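Local structure of Non-structural protein 2 (Human rotavirus C, 2GU0) at residues Asp74-Thr77 with Glu78-Leu82; Lys301-Ser304 with Asp305-Met309; Ile194-Arg197 with Asn198-Ala201; Glu145-Thr149 with Pro150-Ser154; Lys119-Asp123 with Ile124-Asn128. The protein probably takes part in replicating and packaging the viral RNA genome, binding single-stranded RNA and hydrolysing nucleotide and RNA triphosphates as a homooctamer. All coordinates share one frame; numbering follows the deposited sequence.

Contacts 5 and 4 lie closest together, with centres about 14 Å apart: Pro150 O packs on Ile124 CD1, and Arg117 holds Asp123 OD2 as well as the carbonyls of Pro150 and Thr152. Through Glu153, contact 4 reaches Lys185 and, by a long, weak ion pair, Arg224, both predicted ATP ligands. Contact 1, centred about 17 Å from contact 5, places the Leu79 side chain about 5 Å from that of Val108, another. Contacts 2 and 3 have centres about 20 Å apart; in contact 3 the Ile194 side chain is about 11 Å from that of His222, the predicted NTPase and RTPase residue. Contacts 3, 4 and 5 all meet the same neighbouring subunit.

Contact 1: residues Asp74-Thr77 with Glu78-Leu82; sequences DQYT and ELVNL
Tyr76 and Val80 meet through a single methyl: CG2 of Val80 sits over one face of the Tyr76 ring, 3.8 Å from the centroid and 21° off the normal, displaced toward the rim. This is a CH-pi contact, and Tyr76 CZ is the nearest ring atom to Val80 CG2, at 3.6 Å. With chi1 at 176° the tyrosine ring stands out from the helix, and Val80, one turn on, sets its CG2 over the ring face. One step round, Gln75 and Glu78 touch with OE1 of Gln75 3.7 Å from CG of Glu78. All of this lies on the first part of helix 74-90, where i to i+4 bonds set the spacing: Val80 N to Tyr76 O is 2.8 Å, Leu79 N to Gln75 O is 3.1 Å and nearly straight at 174°, and Asn81 N to Thr77 O is 2.9 Å, whereas the bond from Glu78 N to Asp74 O is weak. Farther out, Tyr76 OH is bonded to Cys6 O and Gln75 NE2 to Glu112 OE2. Leu79 turns to Leu111 on helix 108-119, and Val80 rests on Pro21 of strand 18-21.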
# COMPACT_ATOMS: atom_id res chain seq x y z
N ASP A 74 5.84 20.10 10.46
CA ASP A 74 6.61 19.27 11.38
C ASP A 74 7.99 19.89 11.48
O ASP A 74 8.79 19.53 12.34
CB ASP A 74 6.78 17.86 10.83
CG ASP A 74 5.90 16.85 11.53
OD1 ASP A 74 5.81 16.91 12.77
OD2 ASP A 74 5.30 16.00 10.83
N GLN A 75 8.27 20.81 10.57
CA GLN A 75 9.56 21.46 10.51
C GLN A 75 9.64 22.61 11.52
O GLN A 75 10.72 23.00 11.95
CB GLN A 75 9.81 21.95 9.09
CG GLN A 75 11.25 22.12 8.74
CD GLN A 75 11.96 20.80 8.55
OE1 GLN A 75 11.91 19.93 9.42
NE2 GLN A 75 12.62 20.65 7.42
N TYR A 76 8.47 23.14 11.89
CA TYR A 76 8.36 24.22 12.87
C TYR A 76 8.72 23.67 14.26
O TYR A 76 9.43 24.31 15.04
CB TYR A 76 6.92 24.78 12.87
CG TYR A 76 6.67 25.84 13.93
CD1 TYR A 76 7.11 27.16 13.76
CD2 TYR A 76 6.01 25.51 15.11
CE1 TYR A 76 6.90 28.12 14.75
CE2 TYR A 76 5.79 26.46 16.11
CZ TYR A 76 6.24 27.76 15.93
OH TYR A 76 6.01 28.66 16.93
N THR A 77 8.23 22.46 14.55
CA THR A 77 8.50 21.80 15.81
C THR A 77 10.00 21.62 15.93
O THR A 77 10.60 21.89 16.97
CB THR A 77 7.88 20.40 15.85
OG1 THR A 77 6.52 20.46 15.40
CG2 THR A 77 7.91 19.84 17.24
N GLU A 78 10.60 21.16 14.85
CA GLU A 78 12.03 20.92 14.77
C GLU A 78 12.82 22.18 15.11
O GLU A 78 13.61 22.19 16.05
CB GLU A 78 12.41 20.46 13.37
CG GLU A 78 11.79 19.14 12.99
CD GLU A 78 12.51 18.00 13.63
OE1 GLU A 78 13.68 17.75 13.23
OE2 GLU A 78 11.93 17.36 14.54
N LEU A 79 12.60 23.24 14.34
CA LEU A 79 13.28 24.50 14.54
C LEU A 79 13.03 25.02 15.96
O LEU A 79 13.95 25.47 16.65
CB LEU A 79 12.80 25.53 13.51
CG LEU A 79 13.40 26.93 13.65
CD1 LEU A 79 14.90 26.85 13.42
CD2 LEU A 79 12.75 27.87 12.66
N VAL A 80 11.78 24.95 16.38
CA VAL A 80 11.41 25.43 17.68
C VAL A 80 12.24 24.75 18.78
O VAL A 80 12.72 25.41 19.72
CB VAL A 80 9.88 25.22 17.88
CG1 VAL A 80 9.55 24.81 19.28
CG2 VAL A 80 9.15 26.51 17.54
N ASN A 81 12.45 23.45 18.65
CA ASN A 81 13.24 22.74 19.65
C ASN A 81 14.73 22.97 19.52
O ASN A 81 15.46 22.97 20.50
CB ASN A 81 12.91 21.25 19.61
CG ASN A 81 11.64 20.93 20.35
OD1 ASN A 81 10.59 20.75 19.75
ND2 ASN A 81 11.73 20.90 21.67
N LEU A 82 15.19 23.16 18.29
CA LEU A 82 16.60 23.43 18.05
C LEU A 82 16.94 24.76 18.72
O LEU A 82 17.95 24.88 19.41
CB LEU A 82 16.85 23.51 16.54
CG LEU A 82 18.27 23.87 16.15
CD1 LEU A 82 19.20 22.73 16.51
CD2 LEU A 82 18.32 24.17 14.67

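Contact 2: residues Lys301-Ser304 with Asp305-Met309; sequences KIES and DLISM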
# COMPACT_ATOMS: atom_id res chain seq x y z
N LYS A 301 40.89 29.46 -20.78
CA LYS A 301 41.85 28.38 -20.59
C LYS A 301 41.15 27.14 -20.01
O LYS A 301 41.50 26.00 -20.34
CB LYS A 301 42.98 28.86 -19.67
CG LYS A 301 44.02 27.82 -19.27
CD LYS A 301 44.87 27.35 -20.45
CE LYS A 301 45.92 26.34 -19.97
NZ LYS A 301 46.82 25.87 -21.06
N ILE A 302 40.16 27.36 -19.13
CA ILE A 302 39.44 26.25 -18.54
C ILE A 302 38.68 25.55 -19.64
O ILE A 302 38.73 24.33 -19.76
CB ILE A 302 38.42 26.70 -17.48
CG1 ILE A 302 39.14 27.21 -16.24
CG2 ILE A 302 37.49 25.53 -17.11
CD1 ILE A 302 38.21 27.62 -15.13
N GLU A 303 37.97 26.33 -20.45
CA GLU A 303 37.21 25.78 -21.55
C GLU A 303 38.11 24.99 -22.46
O GLU A 303 37.81 23.86 -22.82
CB GLU A 303 36.53 26.88 -22.35
CG GLU A 303 35.53 26.30 -23.31
CD GLU A 303 34.91 27.34 -24.21
OE1 GLU A 303 34.46 28.38 -23.68
OE2 GLU A 303 34.88 27.11 -25.44
N SER A 304 39.23 25.59 -22.83
CA SER A 304 40.20 24.95 -23.71
C SER A 304 40.74 23.64 -23.13
O SER A 304 40.62 22.59 -23.75
CB SER A 304 41.36 25.91 -23.98
OG SER A 304 42.32 25.32 -24.85
N ASP A 305 41.32 23.69 -21.93
CA ASP A 305 41.87 22.50 -21.29
C ASP A 305 40.82 21.44 -21.14
O ASP A 305 41.12 20.26 -21.11
CB ASP A 305 42.42 22.83 -19.90
CG ASP A 305 43.64 23.71 -19.96
OD1 ASP A 305 44.46 23.51 -20.88
OD2 ASP A 305 43.79 24.59 -19.08
N LEU A 306 39.58 21.87 -21.04
CA LEU A 306 38.48 20.95 -20.89
C LEU A 306 38.16 20.29 -22.23
O LEU A 306 37.74 19.14 -22.29
CB LEU A 306 37.27 21.69 -20.33
CG LEU A 306 36.22 20.85 -19.61
CD1 LEU A 306 36.89 19.95 -18.60
CD2 LEU A 306 35.20 21.76 -18.93
N ILE A 307 38.40 21.01 -23.32
CA ILE A 307 38.14 20.47 -24.66
C ILE A 307 39.13 19.38 -25.03
O ILE A 307 38.77 18.43 -25.72
CB ILE A 307 38.20 21.57 -25.75
CG1 ILE A 307 37.00 22.51 -25.62
CG2 ILE A 307 38.24 20.92 -27.13
CD1 ILE A 307 37.10 23.74 -26.48
N SER A 308 40.37 19.53 -24.58
CA SER A 308 41.42 18.55 -24.89
C SER A 308 42.17 18.07 -23.67
O SER A 308 43.10 18.74 -23.21
CB SER A 308 42.43 19.16 -25.84
OG SER A 308 43.15 20.19 -25.19
N MET A 309 41.81 16.91 -23.15
CA MET A 309 42.51 16.38 -21.99
C MET A 309 42.10 14.93 -21.82
O MET A 309 43.00 14.05 -21.74
CB MET A 309 42.15 17.17 -20.73
CG MET A 309 43.32 17.44 -19.79
SD MET A 309 44.06 19.10 -19.98
CE MET A 309 45.38 18.80 -21.21
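The N-H groups of Asp305, Leu306, Ile307 and Ser308 each reach back four residues, from a nearly straight bond at 170° between Asp305 N and Lys301 O, through bent ones from Leu306 N to Ile302 O and Ile307 N to Glu303 O whose donors also bond weakly three residues back, to Ser308 N on Ser304 O at 3.2 Å, where Ser308 leaves helical geometry and helix 293-307 ends. Among the side chains, Lys301 and Asp305 form the ionic pair. The lysine bends at chi2 (67°) and crosses the carboxylate at a slant, CG, CD and CE all passing near OD2, which brings NZ to 3.3 Å from Asp305 OD1, a salt bridge whose hydrogen bond is weak. Glu303 and Ile307 lie side by side, OE2 of the former 4.2 Å from CD1 of the latter, and both pack on His228 of a neighbouring subunit. Ile302 and Leu306 instead meet Tyr208 of helix 196-209. Asp305 belongs to the last turn, where the helix dipole probably disfavours a carboxylate, and the nearby ammonium of Lys301 would partly offset this.

Contact 3: residues Ile194-Arg197 with Asn198-Ala201; sequences IPDR and NQTA
Hydrogen bonding dominates where Ile194 and Gln199 meet. The amide NE2 of Gln199 donates an N-H hydrogen bond to Ile194 O over 3.1 Å at 167°, the carbonyl oxygen lying close to the plane of the amide. The chain of Gln199 makes this reach because it stays extended beyond CG (chi2 -151°), running back beside the residues that precede the helix. Backbone bonds of the first turn accompany it: Gln199 N meets Pro195 O at 3.1 Å, in the carbonyl plane, while Thr200 N meets Asp196 O at 2.9 Å and Ala201 N meets Arg197 O at 3.1 Å. Pro195 O takes a weak second bond from Asn198 N, and Asp196 O one from Thr200 OG1. Pro195 is the N-cap of helix 196-209 and has no polar side chain to offer the first turn.

Van der Waals contact adds to this. Ile194, the residue before the N-cap, packs on the aliphatic part of Gln199, CG2 of the isoleucine lying 3.5 Å from CG of the glutamine. Pro195 CB touches Asn198 ND2 at 3.6 Å, and Met259 packs on both Ile194 and Gln199. Of the charged groups, Arg197 makes a long, weak ion pair with Glu36 of a neighbouring subunit.

Since Gln199 OE1 accepts from Ala260 N while NE2 donates to Ile194 O, the buried amide is held at both ends, which fixes its rotation and couples the helix start to the loop carrying Ala260.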
# COMPACT_ATOMS: atom_id res chain seq x y z
N ILE A 194 44.31 33.96 1.93
CA ILE A 194 44.20 33.17 0.72
C ILE A 194 45.09 33.69 -0.40
O ILE A 194 44.87 34.79 -0.91
CB ILE A 194 42.74 33.13 0.23
CG1 ILE A 194 41.90 32.30 1.21
CG2 ILE A 194 42.66 32.53 -1.15
CD1 ILE A 194 40.44 32.24 0.85
N PRO A 195 46.11 32.91 -0.80
CA PRO A 195 47.04 33.27 -1.86
C PRO A 195 46.32 33.77 -3.11
O PRO A 195 45.25 33.27 -3.46
CB PRO A 195 47.79 31.97 -2.12
CG PRO A 195 47.82 31.33 -0.79
CD PRO A 195 46.41 31.56 -0.29
N ASP A 196 46.90 34.75 -3.78
CA ASP A 196 46.31 35.30 -4.98
C ASP A 196 46.14 34.26 -6.08
O ASP A 196 45.15 34.30 -6.83
CB ASP A 196 47.16 36.46 -5.50
CG ASP A 196 47.05 37.70 -4.63
OD1 ASP A 196 45.96 38.30 -4.60
OD2 ASP A 196 48.05 38.07 -3.98
N ARG A 197 47.09 33.34 -6.19
CA ARG A 197 47.02 32.30 -7.22
C ARG A 197 45.72 31.50 -7.13
O ARG A 197 45.12 31.16 -8.15
CB ARG A 197 48.21 31.35 -7.11
CG ARG A 197 48.10 30.17 -8.07
CD ARG A 197 49.19 29.13 -7.86
NE ARG A 197 48.78 27.82 -8.37
CZ ARG A 197 49.57 26.75 -8.44
NH1 ARG A 197 50.84 26.84 -8.03
NH2 ARG A 197 49.10 25.60 -8.89
N ASN A 198 45.29 31.19 -5.91
CA ASN A 198 44.06 30.44 -5.68
C ASN A 198 42.83 31.32 -5.86
O ASN A 198 41.83 30.90 -6.44
CB ASN A 198 44.09 29.82 -4.30
CG ASN A 198 45.24 28.87 -4.11
OD1 ASN A 198 45.05 27.67 -3.90
ND2 ASN A 198 46.46 29.39 -4.20
N GLN A 199 42.91 32.54 -5.35
CA GLN A 199 41.81 33.46 -5.51
C GLN A 199 41.43 33.51 -6.98
O GLN A 199 40.27 33.33 -7.35
CB GLN A 199 42.22 34.85 -5.05
CG GLN A 199 42.43 34.98 -3.57
CD GLN A 199 42.14 36.39 -3.09
OE1 GLN A 199 41.21 37.05 -3.58
NE2 GLN A 199 42.92 36.85 -2.12
N THR A 200 42.43 33.76 -7.83
CA THR A 200 42.23 33.86 -9.27
C THR A 200 41.77 32.55 -9.90
O THR A 200 40.92 32.55 -10.79
CB THR A 200 43.51 34.34 -9.97
OG1 THR A 200 43.81 35.68 -9.56
CG2 THR A 200 43.34 34.32 -11.49
N ALA A 201 42.32 31.44 -9.46
CA ALA A 201 41.90 30.17 -10.02
C ALA A 201 40.40 30.00 -9.78
O ALA A 201 39.63 29.69 -10.69
CB ALA A 201 42.67 29.03 -9.38

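Contact 4: residues Glu145-Thr149 with Pro150-Ser154; sequences ETETT and PLTES
Glu147 and Glu153 converge on Lys185, a predicted ATP ligand: OE1 of Glu147 and OE2 of Glu153 each make a salt bridge to its NZ and stand 5.4 Å apart, the shared lysine probably offsetting the repulsion of the two carboxylates. Glu147 reaches out on an extended chain that starts opposite its own backbone N (chi1 -164°). Its other oxygen points to the N-H of Glu153, but that bond is weak and the oxygen's place is doubtful. Glu153 OE1 is held by Asn113 and Tyr171, while Arg224 forms a long, weak ion pair with OE2.

Between the two glutamates the backbone bends through about a right angle. Glu147 centres an inverse gamma turn, and two bonds spanning three residues follow: Leu151 N to Thr148 O and Thr152 N to Thr149 O, each 3.3 Å. Both donors lie well above the carbonyl planes, 58° out in the first pair and 71° in the second. Thr152 OG1 is near both Thr148 O and Thr149 O and is also bonded to Thr187 OG1. Thr148 and Leu151 point the same way, OG1 of the threonine 3.8 Å from CD1 of the leucine, and Pro150 meets Ile47 of a neighbouring subunit.

Arg117 NH1 of helix 108-119 fastens the carbonyls of Pro150 and Thr152, while Thr149 bonds through its backbone to Ile188 of strand 182-188. The loop thus joins that helix to the sheet of the C-terminal, HIT-clan region, consistent with second-shell support of its nucleotide site.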
# COMPACT_ATOMS: atom_id res chain seq x y z
N GLU A 145 30.48 36.24 14.91
CA GLU A 145 31.31 35.23 14.24
C GLU A 145 31.14 35.11 12.72
O GLU A 145 30.03 35.25 12.20
CB GLU A 145 31.07 33.87 14.90
CG GLU A 145 31.19 33.90 16.43
CD GLU A 145 30.99 32.52 17.08
OE1 GLU A 145 30.97 32.46 18.34
OE2 GLU A 145 30.85 31.51 16.35
N THR A 146 32.24 34.85 12.03
CA THR A 146 32.23 34.70 10.56
C THR A 146 31.76 33.31 10.13
O THR A 146 32.22 32.31 10.66
CB THR A 146 33.66 34.99 9.97
OG1 THR A 146 33.70 36.32 9.42
CG2 THR A 146 34.01 33.98 8.88
N GLU A 147 30.84 33.25 9.16
CA GLU A 147 30.30 31.97 8.70
C GLU A 147 31.30 31.20 7.84
O GLU A 147 31.26 31.26 6.61
CB GLU A 147 29.00 32.16 7.91
CG GLU A 147 28.20 30.87 7.75
CD GLU A 147 27.08 30.92 6.70
OE1 GLU A 147 26.33 31.93 6.65
OE2 GLU A 147 26.94 29.94 5.93
N THR A 148 32.20 30.48 8.49
CA THR A 148 33.19 29.70 7.78
C THR A 148 32.49 28.48 7.19
O THR A 148 31.29 28.34 7.35
CB THR A 148 34.33 29.28 8.72
OG1 THR A 148 33.81 28.45 9.76
CG2 THR A 148 34.98 30.50 9.33
N THR A 149 33.23 27.60 6.53
CA THR A 149 32.60 26.44 5.91
C THR A 149 31.95 25.44 6.85
O THR A 149 30.89 24.90 6.53
CB THR A 149 33.60 25.69 5.02
OG1 THR A 149 33.96 26.52 3.91
CG2 THR A 149 32.98 24.40 4.49
N PRO A 150 32.57 25.15 8.00
CA PRO A 150 31.99 24.18 8.94
C PRO A 150 30.63 24.62 9.47
O PRO A 150 29.84 23.79 9.94
CB PRO A 150 33.03 24.11 10.05
CG PRO A 150 34.30 24.35 9.33
CD PRO A 150 33.94 25.50 8.40
N LEU A 151 30.37 25.92 9.37
CA LEU A 151 29.13 26.49 9.87
C LEU A 151 28.11 26.94 8.84
O LEU A 151 27.04 27.45 9.22
CB LEU A 151 29.47 27.68 10.77
CG LEU A 151 30.63 27.39 11.73
CD1 LEU A 151 31.09 28.66 12.37
CD2 LEU A 151 30.21 26.37 12.78
N THR A 152 28.39 26.77 7.54
CA THR A 152 27.44 27.22 6.53
C THR A 152 26.08 26.61 6.75
O THR A 152 25.95 25.56 7.36
CB THR A 152 27.86 26.85 5.09
OG1 THR A 152 29.20 27.26 4.86
CG2 THR A 152 26.97 27.59 4.08
N GLU A 153 25.06 27.27 6.22
CA GLU A 153 23.71 26.78 6.35
C GLU A 153 23.44 25.51 5.54
O GLU A 153 22.52 24.78 5.85
CB GLU A 153 22.70 27.86 5.92
CG GLU A 153 22.82 28.28 4.47
CD GLU A 153 21.70 29.23 4.04
OE1 GLU A 153 20.55 28.77 3.88
OE2 GLU A 153 21.99 30.43 3.85
N SER A 154 24.25 25.23 4.52
CA SER A 154 23.98 24.06 3.69
C SER A 154 25.08 23.03 3.41
O SER A 154 26.25 23.37 3.23
CB SER A 154 23.37 24.54 2.36
OG SER A 154 23.39 23.55 1.36

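Contact 5: residues Lys119-Asp123 with Ile124-Asn128; sequences KDVND and ILNAN
The carboxylate of Asp123 is gripped from several directions. Its OD1 accepts the backbone N of Leu125, two residues on, nearly along the C-O axis; the modelled 2.5 Å and 171° indicate a straight bond, though the exact length is uncertain at this resolution. Its OD2 takes a salt bridge from Arg117 NE and a hydrogen bond from Asn155 ND2. A chi1 of -174° swings the acid to the carbonyl side of its own residue and so forward over the following ones, bringing OD1 to 3.5 Å from CG1 of Ile124. The backbone of the same residue adds a second link, Asp123 O receiving Asn126 N at 3.0 Å, with the donor 56° above the carbonyl plane.

Upstream, the chain leaves helix 108-119 through a type I beta turn from Asp120 to Asp123, closed by Asp123 N to Asp120 O at 3.0 Å. Asp120 also forms an Asx turn within it, OD1 accepting Asn122 N at 2.9 Å. Asn126 lies against this turn, its CB close to Asp120 O. Downstream, Asn128 N is bonded to Ile124 O, and the Asn128 side chain caps helix 129-139 through Leu131 N. Leu125 fills the space between the two helices, touching Leu114 and Ala135, while the Ile124 backbone bonds to a neighbouring subunit.

Buried but paired with Arg117, Asp123 is probably ionised, its negative charge probably stabilised by an arginine, an amide and a backbone N-H, which ties the interhelix loop to helix 108-119.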
# COMPACT_ATOMS: atom_id res chain seq x y z
N LYS A 119 20.20 16.82 11.16
CA LYS A 119 19.63 15.47 11.21
C LYS A 119 20.39 14.52 10.29
O LYS A 119 20.07 13.33 10.22
CB LYS A 119 18.14 15.47 10.85
CG LYS A 119 17.85 15.82 9.43
CD LYS A 119 16.42 15.46 9.05
CE LYS A 119 16.20 13.96 9.06
NZ LYS A 119 14.91 13.59 8.41
N ASP A 120 21.40 15.04 9.60
CA ASP A 120 22.22 14.23 8.71
C ASP A 120 23.32 13.56 9.53
O ASP A 120 24.21 14.23 10.06
CB ASP A 120 22.85 15.09 7.62
CG ASP A 120 23.47 14.27 6.52
OD1 ASP A 120 23.87 13.12 6.81
OD2 ASP A 120 23.56 14.77 5.38
N VAL A 121 23.25 12.24 9.64
CA VAL A 121 24.22 11.48 10.43
C VAL A 121 25.66 11.59 9.94
O VAL A 121 26.61 11.39 10.70
CB VAL A 121 23.81 9.98 10.51
CG1 VAL A 121 22.33 9.88 10.74
CG2 VAL A 121 24.19 9.26 9.24
N ASN A 122 25.82 11.92 8.66
CA ASN A 122 27.13 12.05 8.06
C ASN A 122 27.70 13.44 8.24
O ASN A 122 28.89 13.66 8.01
CB ASN A 122 27.05 11.76 6.57
CG ASN A 122 26.37 10.44 6.27
OD1 ASN A 122 26.70 9.42 6.88
ND2 ASN A 122 25.43 10.47 5.33
N ASP A 123 26.86 14.38 8.65
CA ASP A 123 27.33 15.75 8.84
C ASP A 123 27.92 15.95 10.23
O ASP A 123 27.47 15.34 11.20
CB ASP A 123 26.18 16.73 8.59
CG ASP A 123 26.63 18.17 8.63
OD1 ASP A 123 27.17 18.61 9.66
OD2 ASP A 123 26.43 18.87 7.64
N ILE A 124 28.93 16.80 10.33
CA ILE A 124 29.59 17.06 11.60
C ILE A 124 28.67 17.68 12.62
O ILE A 124 28.87 17.50 13.82
CB ILE A 124 30.83 17.99 11.44
CG1 ILE A 124 30.40 19.32 10.81
CG2 ILE A 124 31.90 17.31 10.59
CD1 ILE A 124 31.57 20.29 10.60
N LEU A 125 27.67 18.43 12.15
CA LEU A 125 26.72 19.08 13.06
C LEU A 125 25.76 18.07 13.66
O LEU A 125 24.93 18.42 14.49
CB LEU A 125 25.92 20.17 12.34
CG LEU A 125 26.66 21.38 11.78
CD1 LEU A 125 25.64 22.43 11.34
CD2 LEU A 125 27.58 21.96 12.82
N ASN A 126 25.86 16.82 13.24
CA ASN A 126 25.00 15.78 13.77
C ASN A 126 25.42 15.44 15.19
O ASN A 126 24.58 15.30 16.08
CB ASN A 126 25.08 14.53 12.90
CG ASN A 126 24.12 13.44 13.35
OD1 ASN A 126 22.92 13.69 13.47
ND2 ASN A 126 24.64 12.24 13.59
N ALA A 127 26.73 15.33 15.41
CA ALA A 127 27.27 14.98 16.72
C ALA A 127 28.05 16.10 17.38
O ALA A 127 28.06 16.21 18.60
CB ALA A 127 28.15 13.76 16.60
N ASN A 128 28.71 16.93 16.60
CA ASN A 128 29.47 18.00 17.20
C ASN A 128 28.55 19.11 17.66
O ASN A 128 28.06 19.90 16.85
CB ASN A 128 30.49 18.56 16.22
CG ASN A 128 31.47 19.49 16.88
OD1 ASN A 128 31.07 20.41 17.60
ND2 ASN A 128 32.76 19.24 16.66